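PDB 2BYC: blue-light receptor of the BLUF-family from Rhodobacter sphaeroides, which binds a flavin, here flavin mononucleotide, and probably acts as a blue-light photoreceptor in bacterial signalling. Local coordinates for residues Met2-Ser7 / Gly56-Cys61; Leu8-Arg13 / Pro72-Ile77; Val14-Pro19 / Val48-Thr53; Leu37-Ile42 / Gln52-Pro57. All blocks are in the same frame, centred on the assembly; numbering follows the deposited sequence.

Contact 1. Residues Met2-Ser7 / Gly56-Cys61; sequences MDELVS and GPRSAC
The packed side of this contact lies where Val-6 of strand 5-14 pairs with Gly-56 just before helix 58-69. Two backbone bonds close this antiparallel hydrogen-bonded pair: Val-6 N reaches Gly-56 O at 2.9 Å, almost straight at 172°, and Gly-56 N returns to Val-6 O. The backbone angles of Gly-56 call for glycine, and its bare CA takes Leu-5 CD1 at 3.5 Å, tighter than usual for two carbons. The branches of Val-6 divide the work. CG2, in the crowded position between backbone N and carbonyl carbon, lies against Arg-58 CA at 3.5 Å and Cys-61 SG at 3.9 Å, while CG1 rests over one face of the Arg-58 guanidinium. Behind Pro-57 at the N-cap, Arg-58 N bonds to Glu-4 O at 2.8 Å, and Met-2 O accepts from both Ser-59 N and Ser-59 OG, each above the carbonyl plane.

The side chains of Met-2, Asp-3 and Glu-4 make the looser, more solvent-exposed side. Those of Met-2 and Asp-3 point away, and Glu-4 OE1 stays 3.9 Å from Arg-58 NH1, the carboxylate and guanidinium planes 65° apart, so this long salt bridge is one of charge alone; Arg-58 NH2 bonds instead to Phe-1 O. Since the amides of Arg-58 and Ser-59 both bond to backbone carbonyls, their capping probably depends little on the exposed side chains.

Contact 2. Residues Leu8-Arg13 / Pro72-Ile77; sequences LTYRSR and PRHQEI. With FMN (flavin mononucleotide), chain C.
In the ferredoxin-like BLUF fold, strand 5-14 picks up the short strand 74-75 through one antiparallel pair, Arg-13 with Gln-75, beside the dimethylbenzene end of the flavin. His-74, Tyr-10 and Arg-73 supply the first shell here. The imidazole of His-74 lies under FMN C8M, which stands 3.7 Å above the ring plane and over its centre; Ile-77 CD1 covers the opposite face, displaced toward the rim. Tyr-10 OH approaches FMN C6 and C7M, each at 3.4 Å, and is hydrogen-bonded to Gln-52 OE1. The Tyr-10 and His-74 rings meet obliquely, planes 67° apart. Arg-73, salt-bridged to Asp-71, has FMN O3' at its guanidinium edge.

A second shell fixes the imidazole. Chi1 (59°, the crowded position) puts the ring beside Ser-12, and chi2 (170°) turns ND1 to Ser-12 OG at 2.7 Å, a hydrogen bond in which either atom could donate, while NE2 bonds to Ile-68 O of helix 58-69. With both ring nitrogens engaged, rotation about chi2 is defined. An alanine at His-74 would remove the ring and both bonds, and would probably leave C8M and the Ser-12 hydroxyl poorly held.

Farther out, the backbone sets the register: Arg-13 N to Gln-75 O and Gln-75 N to Arg-13 O are both short, at 2.7 Å. Glu-76, with positive phi and psi, then turns the corner into strand 77-84. There Ile-77 CG1 rests on Ser-12 CB at 3.7 Å, and Ile-77 CG2 on Tyr-10 CD1 at 4.0 Å.

Contact 3. Residues Val14-Pro19 / Val48-Thr53; sequences VRLADP and VHFVQT. With FMN (flavin mononucleotide), chain C.
Phe-50 CB leaves the backbone with CG anti to the carbonyl carbon (chi1 -76°), a torsion that swings the ring between Val-14 and the flavin. CB is still at the margin, 4.0 Å from FMN C7M. At CG the ring comes under the methyl, and at CD1 the approach is closest, FMN C7M lying only 3.2 Å from Phe-50 CD1, with the methyl offset toward this rim of the ring. Val-14 CG2 comes over the opposite face, 3.7 Å from the ring centroid and 15° off its normal, a CH-pi contact; its nearest ring atom is Phe-50 CE1 at 3.6 Å. At the tip, CZ meets Leu-16 CD2 at 4.2 Å, coming in at the ring edge, end to end.

Phe-50 lies on strand 49-55, which runs antiparallel to strand 5-14 in the sheet of the BLUF domain, and Val-14 is the last residue of that neighbouring strand before the chain leaves toward helix 19-37. A leucine in place of Phe-50 would take away the flat surface shared by methyl and valine, and would probably loosen the packing against C7M. The ring of Tyr-45, on strand 40-45, also meets that of Phe-50.

Beside the aromatic, Val-14 N bonds to Val-48 O at 2.9 Å, but from well above the carbonyl plane, 43° out of it. A water donates to the same Val-48 O at 2.8 Å, and gives a weak bond to Val-14 O.

Contact 4. Residues Leu37-Ile42 / Gln52-Pro57; sequences LGITGI and QTIEGP. With FMN (flavin mononucleotide), chain C.
Strands 40-45 and 49-55 form an antiparallel beta hairpin in the BLUF sheet; the N-to-C directions of their parts 40-42 and 52-55 differ by 167°. Gln-52 enters with an extended side chain (CG anti to the backbone N) ending in the amide whose OE1 is bonded to Tyr-10; its NE2 donates to both FMN O4, at 3.0 Å, and FMN N5, at 3.1 Å. Thr-53 exchanges two backbone bonds with Ile-42, and its hydroxyl is bonded to Thr-9. Ile-54 faces Gly-41, where a side chain would collide with Thr-53 O and Ile-54 CA; beside it Ile-54 CB packs against Ile-39 CG2 at 3.7 Å.

Glu-55 pairs with Thr-40: Glu-55 N bonds to Thr-40 O at 2.8 Å, and Thr-40 N to Glu-55 O. Its CG takes the crowded position, bringing the carboxylate toward Thr-40, whose OG1, also hydrogen-bonded to Arg-88, donates to the anti lone pair of Glu-55 OE2 at 3.1 Å. This buried carboxylate also accepts from the backbone amides of Arg-89 and Phe-90, which would probably favour its charged form. At Gly-56 a side chain would strike Gly-38 O and Ile-39 CD1. Last comes Pro-57, its CD set 3.6 Å from Gly-38 O.

All four contacts belong to the BLUF domain and are built around its central beta structure. Contacts 1 and 2 follow each other along strand 5-14, their centres 19 Å apart, and their segments interleave in the sequence; contacts 3 and 4 are nested inside the loop closed by contact 2, divide strand 49-55 and overlap at Gln-52 and Thr-53, 18 Å apart. Contacts 1 and 4 lie only 9 Å from each other and share Gly-56 and Pro-57, where the chain turns from strand into helix 58-69. Contacts 2 and 3, 8 Å apart, both meet the flavin's dimethyl edge. Gln-52, common to contacts 3 and 4, meets its N5/O4 edge, so neighbouring strands 5-14 and 49-55 join the pocket to the distant helix start.

Contact 1. Residues Met2-Ser7 / Gly56-Cys61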
# COMPACT_ATOMS: atom_id res chain seq x y z
N MET A 2 -7.74 1.89 20.17
CA MET A 2 -8.03 2.65 18.98
C MET A 2 -6.80 3.34 18.47
O MET A 2 -6.78 3.77 17.30
CB MET A 2 -9.05 3.71 19.33
CG MET A 2 -10.43 3.30 18.96
SD MET A 2 -11.58 4.69 19.22
CE MET A 2 -12.66 3.88 20.39
N ASP A 3 -5.78 3.45 19.31
CA ASP A 3 -4.59 4.22 18.98
C ASP A 3 -3.40 3.36 18.57
O ASP A 3 -2.48 3.85 17.92
CB ASP A 3 -4.17 5.08 20.19
CG ASP A 3 -5.25 6.10 20.61
OD1 ASP A 3 -5.23 6.58 21.79
OD2 ASP A 3 -6.12 6.42 19.75
N GLU A 4 -3.38 2.12 19.00
CA GLU A 4 -2.23 1.27 18.76
C GLU A 4 -1.88 1.29 17.24
O GLU A 4 -2.78 1.40 16.42
CB GLU A 4 -2.57 -0.14 19.25
CG GLU A 4 -1.36 -1.02 19.50
CD GLU A 4 -0.70 -1.57 18.20
OE1 GLU A 4 -1.34 -2.37 17.47
OE2 GLU A 4 0.46 -1.22 17.90
N LEU A 5 -0.60 1.20 16.89
CA LEU A 5 -0.21 1.26 15.50
C LEU A 5 -0.44 -0.11 14.85
O LEU A 5 0.00 -1.14 15.37
CB LEU A 5 1.27 1.65 15.43
CG LEU A 5 2.03 2.14 14.18
CD1 LEU A 5 1.51 3.45 13.70
CD2 LEU A 5 3.44 2.40 14.64
N VAL A 6 -1.10 -0.09 13.71
CA VAL A 6 -1.29 -1.34 12.92
C VAL A 6 -0.79 -1.19 11.49
O VAL A 6 -0.56 -0.13 11.05
CB VAL A 6 -2.74 -1.76 12.94
CG1 VAL A 6 -3.14 -2.28 14.36
CG2 VAL A 6 -3.64 -0.62 12.42
N SER A 7 -0.59 -2.30 10.79
CA SER A 7 -0.33 -2.28 9.34
C SER A 7 -1.38 -3.15 8.67
O SER A 7 -1.49 -4.33 9.02
CB SER A 7 1.08 -2.88 9.06
OG SER A 7 1.41 -2.84 7.66
N GLY A 56 -0.62 2.93 10.58
CA GLY A 56 -0.98 4.09 11.37
C GLY A 56 -1.85 3.65 12.52
O GLY A 56 -1.96 2.50 12.76
N PRO A 57 -2.46 4.59 13.26
CA PRO A 57 -3.41 4.27 14.36
C PRO A 57 -4.54 3.26 13.91
O PRO A 57 -5.21 3.46 12.86
CB PRO A 57 -4.04 5.62 14.72
CG PRO A 57 -3.11 6.74 14.07
CD PRO A 57 -2.14 6.03 13.09
N ARG A 58 -4.85 2.27 14.75
CA ARG A 58 -5.86 1.25 14.34
C ARG A 58 -7.13 1.92 13.77
O ARG A 58 -7.69 1.48 12.72
CB ARG A 58 -6.23 0.32 15.50
CG ARG A 58 -7.37 -0.64 15.13
CD ARG A 58 -7.00 -2.15 15.47
NE ARG A 58 -6.44 -2.07 16.75
CZ ARG A 58 -5.49 -2.77 17.32
NH1 ARG A 58 -4.90 -3.83 16.78
NH2 ARG A 58 -5.14 -2.33 18.50
N SER A 59 -7.58 2.97 14.48
CA SER A 59 -8.81 3.66 14.13
C SER A 59 -8.69 4.41 12.82
O SER A 59 -9.65 4.42 12.02
CB SER A 59 -9.21 4.65 15.19
OG SER A 59 -8.12 5.57 15.33
N ALA A 60 -7.53 5.00 12.55
CA ALA A 60 -7.30 5.66 11.23
C ALA A 60 -7.18 4.64 10.11
O ALA A 60 -7.63 4.90 9.02
CB ALA A 60 -6.03 6.51 11.24
N CYS A 61 -6.54 3.51 10.33
CA CYS A 61 -6.52 2.51 9.25
C CYS A 61 -7.92 2.00 8.93
O CYS A 61 -8.28 1.90 7.75
CB CYS A 61 -5.54 1.37 9.53
SG CYS A 61 -3.85 1.93 9.48

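Contact 2. Residues Leu8-Arg13 / Pro72-Ile77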
# COMPACT_ATOMS: atom_id res chain seq x y z
N LEU A 8 -2.11 -2.62 7.70
CA LEU A 8 -3.02 -3.47 6.91
C LEU A 8 -2.57 -3.55 5.47
O LEU A 8 -2.16 -2.54 4.95
CB LEU A 8 -4.43 -2.83 6.92
CG LEU A 8 -5.66 -3.47 6.37
CD1 LEU A 8 -6.68 -2.71 7.19
CD2 LEU A 8 -5.79 -2.98 4.92
N THR A 9 -2.66 -4.73 4.86
CA THR A 9 -2.29 -4.87 3.45
C THR A 9 -3.46 -5.59 2.83
O THR A 9 -3.91 -6.56 3.41
CB THR A 9 -1.08 -5.83 3.33
OG1 THR A 9 0.04 -5.17 3.92
CG2 THR A 9 -0.74 -6.07 1.93
N TYR A 10 -3.93 -5.09 1.67
CA TYR A 10 -5.01 -5.68 0.92
C TYR A 10 -4.58 -5.73 -0.54
O TYR A 10 -3.65 -5.08 -0.96
CB TYR A 10 -6.34 -4.86 1.13
CG TYR A 10 -6.28 -3.55 0.41
CD1 TYR A 10 -6.41 -3.52 -0.97
CD2 TYR A 10 -6.13 -2.34 1.10
CE1 TYR A 10 -6.31 -2.34 -1.65
CE2 TYR A 10 -6.04 -1.13 0.41
CZ TYR A 10 -6.17 -1.15 -0.95
OH TYR A 10 -6.08 -0.03 -1.71
N ARG A 11 -5.24 -6.56 -1.30
CA ARG A 11 -5.00 -6.74 -2.73
C ARG A 11 -6.33 -6.44 -3.34
O ARG A 11 -7.36 -6.79 -2.74
CB ARG A 11 -4.69 -8.21 -2.97
CG ARG A 11 -4.20 -8.50 -4.36
CD ARG A 11 -3.78 -9.97 -4.51
NE ARG A 11 -4.95 -10.81 -4.55
CZ ARG A 11 -5.43 -11.36 -5.66
NH1 ARG A 11 -4.80 -11.19 -6.82
NH2 ARG A 11 -6.53 -12.11 -5.59
N SER A 12 -6.32 -5.74 -4.48
CA SER A 12 -7.55 -5.49 -5.27
C SER A 12 -7.25 -5.60 -6.71
O SER A 12 -6.09 -5.55 -7.10
CB SER A 12 -8.14 -4.11 -5.02
OG SER A 12 -7.25 -3.11 -5.41
N ARG A 13 -8.31 -5.77 -7.50
CA ARG A 13 -8.21 -5.69 -8.95
C ARG A 13 -8.39 -4.29 -9.42
O ARG A 13 -9.36 -3.62 -9.08
CB ARG A 13 -9.35 -6.45 -9.61
CG ARG A 13 -9.01 -7.82 -9.95
CD ARG A 13 -9.05 -8.03 -11.46
NE ARG A 13 -8.25 -9.22 -11.78
CZ ARG A 13 -7.88 -9.56 -13.00
NH1 ARG A 13 -8.23 -8.78 -14.04
NH2 ARG A 13 -7.12 -10.64 -13.18
N PRO A 72 -14.53 3.06 -6.60
CA PRO A 72 -14.87 2.24 -7.76
C PRO A 72 -13.68 1.86 -8.65
O PRO A 72 -13.87 1.07 -9.58
CB PRO A 72 -15.82 3.14 -8.54
CG PRO A 72 -16.24 4.26 -7.54
CD PRO A 72 -15.08 4.43 -6.67
N ARG A 73 -12.48 2.40 -8.40
CA ARG A 73 -11.37 2.21 -9.32
C ARG A 73 -10.65 0.92 -9.04
O ARG A 73 -9.58 0.65 -9.62
CB ARG A 73 -10.44 3.43 -9.29
CG ARG A 73 -11.14 4.75 -9.77
CD ARG A 73 -10.27 5.94 -9.53
NE ARG A 73 -10.44 6.40 -8.17
CZ ARG A 73 -9.87 7.47 -7.66
NH1 ARG A 73 -9.06 8.26 -8.41
NH2 ARG A 73 -10.04 7.74 -6.37
N HIS A 74 -11.21 0.10 -8.15
CA HIS A 74 -10.70 -1.28 -7.94
C HIS A 74 -11.80 -2.17 -7.44
O HIS A 74 -12.75 -1.66 -6.93
CB HIS A 74 -9.47 -1.36 -7.00
CG HIS A 74 -9.67 -0.83 -5.60
ND1 HIS A 74 -8.73 -1.02 -4.61
CD2 HIS A 74 -10.65 -0.10 -5.03
CE1 HIS A 74 -9.12 -0.42 -3.49
NE2 HIS A 74 -10.28 0.14 -3.72
N GLN A 75 -11.64 -3.48 -7.57
CA GLN A 75 -12.66 -4.44 -7.16
C GLN A 75 -12.04 -5.65 -6.53
O GLN A 75 -10.83 -5.80 -6.57
CB GLN A 75 -13.43 -4.96 -8.39
CG GLN A 75 -12.57 -5.15 -9.61
CD GLN A 75 -13.36 -5.26 -10.94
OE1 GLN A 75 -14.50 -4.76 -11.07
NE2 GLN A 75 -12.75 -5.93 -11.92
N GLU A 76 -12.91 -6.51 -6.00
CA GLU A 76 -12.51 -7.75 -5.38
C GLU A 76 -11.47 -7.45 -4.30
O GLU A 76 -10.42 -8.04 -4.27
CB GLU A 76 -11.88 -8.66 -6.41
CG GLU A 76 -12.83 -9.04 -7.56
CD GLU A 76 -12.14 -9.91 -8.61
OE1 GLU A 76 -11.28 -10.77 -8.22
OE2 GLU A 76 -12.43 -9.72 -9.82
N ILE A 77 -11.76 -6.50 -3.45
CA ILE A 77 -10.74 -6.09 -2.43
C ILE A 77 -10.73 -7.18 -1.38
O ILE A 77 -11.82 -7.56 -0.85
CB ILE A 77 -11.17 -4.77 -1.83
CG1 ILE A 77 -11.16 -3.73 -2.95
CG2 ILE A 77 -10.31 -4.36 -0.65
CD1 ILE A 77 -12.13 -2.62 -2.70
N1 FMN C . -7.07 7.72 -0.55
C2 FMN C . -6.32 8.12 0.54
O2 FMN C . -6.61 9.18 1.14
N3 FMN C . -5.27 7.39 0.98
C4 FMN C . -4.96 6.27 0.28
O4 FMN C . -4.08 5.59 0.69
C4A FMN C . -5.70 5.85 -0.83
N5 FMN C . -5.35 4.69 -1.50
C5A FMN C . -6.12 4.21 -2.57
C6 FMN C . -5.80 3.04 -3.22
C7 FMN C . -6.52 2.57 -4.33
C7M FMN C . -6.22 1.19 -4.93
C8 FMN C . -7.61 3.30 -4.75
C8M FMN C . -8.49 2.84 -5.90
C9 FMN C . -7.96 4.48 -4.10
C9A FMN C . -7.20 4.94 -2.98
N10 FMN C . -7.52 6.14 -2.31
C10 FMN C . -6.77 6.57 -1.22
C1' FMN C . -8.46 7.14 -2.90
C2' FMN C . -9.58 7.16 -1.88
O2' FMN C . -10.38 6.09 -2.32
C3' FMN C . -10.39 8.47 -1.79
O3' FMN C . -11.19 8.58 -2.92
C4' FMN C . -9.60 9.76 -1.64
O4' FMN C . -8.94 9.90 -0.36
C5' FMN C . -10.55 10.95 -1.77
O5' FMN C . -10.57 11.64 -3.02
P FMN C . -11.31 13.06 -2.93
O1P FMN C . -11.19 13.84 -4.25
O2P FMN C . -12.77 12.69 -2.66
O3P FMN C . -10.62 13.71 -1.76

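Contact 3. Residues Val14-Pro19 / Val48-Thr53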
# COMPACT_ATOMS: atom_id res chain seq x y z
N VAL A 14 -7.47 -3.89 -10.27
CA VAL A 14 -7.51 -2.59 -10.89
C VAL A 14 -8.78 -2.37 -11.70
O VAL A 14 -9.21 -3.25 -12.40
CB VAL A 14 -6.29 -2.43 -11.75
CG1 VAL A 14 -6.48 -1.43 -12.80
CG2 VAL A 14 -5.13 -2.06 -10.85
N ARG A 15 -9.39 -1.21 -11.56
CA ARG A 15 -10.51 -0.93 -12.39
C ARG A 15 -10.47 0.53 -12.85
O ARG A 15 -11.33 1.37 -12.50
CB ARG A 15 -11.78 -1.27 -11.63
CG ARG A 15 -12.92 -1.43 -12.55
CD ARG A 15 -14.16 -0.95 -11.84
NE ARG A 15 -15.34 -1.36 -12.57
CZ ARG A 15 -16.56 -1.38 -12.06
NH1 ARG A 15 -16.77 -1.00 -10.79
NH2 ARG A 15 -17.56 -1.76 -12.86
N LEU A 16 -9.46 0.80 -13.68
CA LEU A 16 -9.05 2.17 -14.03
C LEU A 16 -9.51 2.58 -15.44
O LEU A 16 -9.20 1.90 -16.39
CB LEU A 16 -7.54 2.23 -13.99
CG LEU A 16 -6.84 1.92 -12.68
CD1 LEU A 16 -5.41 2.29 -12.87
CD2 LEU A 16 -7.46 2.79 -11.64
N ALA A 17 -10.23 3.69 -15.58
CA ALA A 17 -10.69 4.12 -16.91
C ALA A 17 -9.44 4.58 -17.65
O ALA A 17 -9.25 4.27 -18.82
CB ALA A 17 -11.74 5.24 -16.77
N ASP A 18 -8.52 5.23 -16.91
CA ASP A 18 -7.28 5.77 -17.47
C ASP A 18 -6.26 5.76 -16.38
O ASP A 18 -6.25 6.67 -15.59
CB ASP A 18 -7.51 7.24 -17.89
CG ASP A 18 -6.34 7.83 -18.69
OD1 ASP A 18 -5.21 7.31 -18.60
OD2 ASP A 18 -6.57 8.82 -19.42
N PRO A 19 -5.37 4.76 -16.37
CA PRO A 19 -4.38 4.59 -15.35
C PRO A 19 -3.60 5.85 -14.92
O PRO A 19 -3.54 6.15 -13.74
CB PRO A 19 -3.43 3.49 -15.92
CG PRO A 19 -4.25 2.72 -16.77
CD PRO A 19 -5.26 3.72 -17.40
N VAL A 48 -2.66 -4.68 -13.16
CA VAL A 48 -3.81 -5.59 -13.04
C VAL A 48 -4.42 -5.60 -11.66
O VAL A 48 -5.62 -5.72 -11.51
CB VAL A 48 -3.38 -7.02 -13.42
CG1 VAL A 48 -4.52 -8.03 -13.41
CG2 VAL A 48 -2.71 -7.00 -14.80
N HIS A 49 -3.55 -5.52 -10.66
CA HIS A 49 -3.92 -5.65 -9.24
C HIS A 49 -3.26 -4.45 -8.55
O HIS A 49 -2.31 -3.94 -9.08
CB HIS A 49 -3.31 -6.90 -8.68
CG HIS A 49 -4.04 -8.13 -9.10
ND1 HIS A 49 -5.36 -8.36 -8.73
CD2 HIS A 49 -3.70 -9.14 -9.93
CE1 HIS A 49 -5.76 -9.50 -9.26
NE2 HIS A 49 -4.77 -10.00 -9.98
N PHE A 50 -3.81 -3.96 -7.45
CA PHE A 50 -3.05 -3.07 -6.50
C PHE A 50 -2.83 -3.92 -5.30
O PHE A 50 -3.68 -4.78 -4.96
CB PHE A 50 -4.00 -2.00 -6.02
CG PHE A 50 -4.29 -0.91 -7.01
CD1 PHE A 50 -5.61 -0.65 -7.44
CD2 PHE A 50 -3.28 -0.12 -7.51
CE1 PHE A 50 -5.87 0.44 -8.33
CE2 PHE A 50 -3.55 0.91 -8.41
CZ PHE A 50 -4.88 1.19 -8.79
N VAL A 51 -1.68 -3.71 -4.66
CA VAL A 51 -1.44 -4.23 -3.30
C VAL A 51 -1.12 -2.97 -2.54
O VAL A 51 -0.30 -2.21 -2.94
CB VAL A 51 -0.31 -5.29 -3.26
CG1 VAL A 51 -0.02 -5.66 -1.84
CG2 VAL A 51 -0.79 -6.62 -4.03
N GLN A 52 -1.90 -2.71 -1.49
CA GLN A 52 -1.67 -1.53 -0.66
C GLN A 52 -1.38 -1.90 0.79
O GLN A 52 -2.03 -2.77 1.33
CB GLN A 52 -2.81 -0.50 -0.81
CG GLN A 52 -2.39 0.77 -0.16
CD GLN A 52 -3.42 1.85 -0.26
OE1 GLN A 52 -4.63 1.60 -0.27
NE2 GLN A 52 -2.96 3.05 -0.34
N THR A 53 -0.36 -1.27 1.37
CA THR A 53 -0.05 -1.40 2.78
C THR A 53 -0.21 -0.03 3.40
O THR A 53 0.41 0.91 2.90
CB THR A 53 1.38 -1.76 2.95
OG1 THR A 53 1.57 -3.10 2.48
CG2 THR A 53 1.77 -1.69 4.45
N1 FMN C . -7.07 7.72 -0.55
C2 FMN C . -6.32 8.12 0.54
O2 FMN C . -6.61 9.18 1.14
N3 FMN C . -5.27 7.39 0.98
C4 FMN C . -4.96 6.27 0.28
O4 FMN C . -4.08 5.59 0.69
C4A FMN C . -5.70 5.85 -0.83
N5 FMN C . -5.35 4.69 -1.50
C5A FMN C . -6.12 4.21 -2.57
C6 FMN C . -5.80 3.04 -3.22
C7 FMN C . -6.52 2.57 -4.33
C7M FMN C . -6.22 1.19 -4.93
C8 FMN C . -7.61 3.30 -4.75
C8M FMN C . -8.49 2.84 -5.90
C9 FMN C . -7.96 4.48 -4.10
C9A FMN C . -7.20 4.94 -2.98
N10 FMN C . -7.52 6.14 -2.31
C10 FMN C . -6.77 6.57 -1.22
C1' FMN C . -8.46 7.14 -2.90
C2' FMN C . -9.58 7.16 -1.88
O2' FMN C . -10.38 6.09 -2.32
C3' FMN C . -10.39 8.47 -1.79
O3' FMN C . -11.19 8.58 -2.92
C4' FMN C . -9.60 9.76 -1.64
O4' FMN C . -8.94 9.90 -0.36
C5' FMN C . -10.55 10.95 -1.77
O5' FMN C . -10.57 11.64 -3.02
P FMN C . -11.31 13.06 -2.93
O1P FMN C . -11.19 13.84 -4.25
O2P FMN C . -12.77 12.69 -2.66
O3P FMN C . -10.62 13.71 -1.76
O HOH W 1 -7.28 -5.58 -13.74

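Contact 4. Residues Leu37-Ile42 / Gln52-Pro57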
# COMPACT_ATOMS: atom_id res chain seq x y z
N LEU A 37 -4.25 12.02 8.61
CA LEU A 37 -4.68 10.90 9.44
C LEU A 37 -3.55 10.24 10.21
O LEU A 37 -3.77 9.46 11.12
CB LEU A 37 -5.24 9.80 8.54
CG LEU A 37 -6.61 10.01 7.98
CD1 LEU A 37 -7.05 8.72 7.22
CD2 LEU A 37 -7.53 10.32 9.11
N GLY A 38 -2.35 10.52 9.81
CA GLY A 38 -1.22 9.81 10.39
C GLY A 38 -1.06 8.46 9.68
O GLY A 38 -0.49 7.54 10.22
N ILE A 39 -1.53 8.34 8.46
CA ILE A 39 -1.20 7.11 7.70
C ILE A 39 0.07 7.20 6.87
O ILE A 39 0.38 8.23 6.36
CB ILE A 39 -2.39 6.74 6.76
CG1 ILE A 39 -3.65 6.63 7.60
CG2 ILE A 39 -2.12 5.49 6.02
CD1 ILE A 39 -3.60 5.43 8.48
N THR A 40 0.81 6.10 6.75
CA THR A 40 1.95 6.00 5.86
C THR A 40 1.88 4.67 5.20
O THR A 40 1.18 3.81 5.66
CB THR A 40 3.30 6.11 6.67
OG1 THR A 40 3.35 5.13 7.73
CG2 THR A 40 3.48 7.50 7.16
N GLY A 41 2.54 4.50 4.06
CA GLY A 41 2.48 3.20 3.42
C GLY A 41 2.86 3.26 1.95
O GLY A 41 3.40 4.30 1.46
N ILE A 42 2.55 2.18 1.25
CA ILE A 42 3.00 2.01 -0.11
C ILE A 42 1.83 1.39 -0.92
O ILE A 42 1.06 0.62 -0.39
CB ILE A 42 4.32 1.11 -0.20
CG1 ILE A 42 4.16 -0.18 0.64
CG2 ILE A 42 5.54 1.81 0.30
CD1 ILE A 42 4.91 -1.45 0.13
N GLN A 52 -1.90 -2.71 -1.49
CA GLN A 52 -1.67 -1.53 -0.66
C GLN A 52 -1.38 -1.90 0.79
O GLN A 52 -2.03 -2.77 1.33
CB GLN A 52 -2.81 -0.50 -0.81
CG GLN A 52 -2.39 0.77 -0.16
CD GLN A 52 -3.42 1.85 -0.26
OE1 GLN A 52 -4.63 1.60 -0.27
NE2 GLN A 52 -2.96 3.05 -0.34
N THR A 53 -0.36 -1.27 1.37
CA THR A 53 -0.05 -1.40 2.78
C THR A 53 -0.21 -0.03 3.40
O THR A 53 0.41 0.91 2.90
CB THR A 53 1.38 -1.76 2.95
OG1 THR A 53 1.57 -3.10 2.48
CG2 THR A 53 1.77 -1.69 4.45
N ILE A 54 -1.04 0.10 4.43
CA ILE A 54 -1.16 1.40 5.13
C ILE A 54 -0.92 1.12 6.55
O ILE A 54 -1.30 0.03 7.04
CB ILE A 54 -2.61 1.97 5.04
CG1 ILE A 54 -3.60 0.90 5.49
CG2 ILE A 54 -2.90 2.52 3.62
CD1 ILE A 54 -5.03 1.27 5.42
N GLU A 55 -0.26 2.04 7.22
CA GLU A 55 0.10 1.76 8.63
C GLU A 55 -0.15 3.05 9.38
O GLU A 55 -0.02 4.11 8.84
CB GLU A 55 1.52 1.34 8.79
CG GLU A 55 2.47 2.25 8.12
CD GLU A 55 3.85 1.66 8.01
OE1 GLU A 55 3.98 0.45 8.24
OE2 GLU A 55 4.79 2.40 7.70
N GLY A 56 -0.62 2.93 10.58
CA GLY A 56 -0.98 4.09 11.37
C GLY A 56 -1.85 3.65 12.52
O GLY A 56 -1.96 2.50 12.76
N PRO A 57 -2.46 4.59 13.26
CA PRO A 57 -3.41 4.27 14.36
C PRO A 57 -4.54 3.26 13.91
O PRO A 57 -5.21 3.46 12.86
CB PRO A 57 -4.04 5.62 14.72
CG PRO A 57 -3.11 6.74 14.07
CD PRO A 57 -2.14 6.03 13.09
N1 FMN C . -7.07 7.72 -0.55
C2 FMN C . -6.32 8.12 0.54
O2 FMN C . -6.61 9.18 1.14
N3 FMN C . -5.27 7.39 0.98
C4 FMN C . -4.96 6.27 0.28
O4 FMN C . -4.08 5.59 0.69
C4A FMN C . -5.70 5.85 -0.83
N5 FMN C . -5.35 4.69 -1.50
C5A FMN C . -6.12 4.21 -2.57
C6 FMN C . -5.80 3.04 -3.22
C7 FMN C . -6.52 2.57 -4.33
C7M FMN C . -6.22 1.19 -4.93
C8 FMN C . -7.61 3.30 -4.75
C8M FMN C . -8.49 2.84 -5.90
C9 FMN C . -7.96 4.48 -4.10
C9A FMN C . -7.20 4.94 -2.98
N10 FMN C . -7.52 6.14 -2.31
C10 FMN C . -6.77 6.57 -1.22
C1' FMN C . -8.46 7.14 -2.90
C2' FMN C . -9.58 7.16 -1.88
O2' FMN C . -10.38 6.09 -2.32
C3' FMN C . -10.39 8.47 -1.79
O3' FMN C . -11.19 8.58 -2.92
C4' FMN C . -9.60 9.76 -1.64
O4' FMN C . -8.94 9.90 -0.36
C5' FMN C . -10.55 10.95 -1.77
O5' FMN C . -10.57 11.64 -3.02
P FMN C . -11.31 13.06 -2.93
O1P FMN C . -11.19 13.84 -4.25
O2P FMN C . -12.77 12.69 -2.66
O3P FMN C . -10.62 13.71 -1.76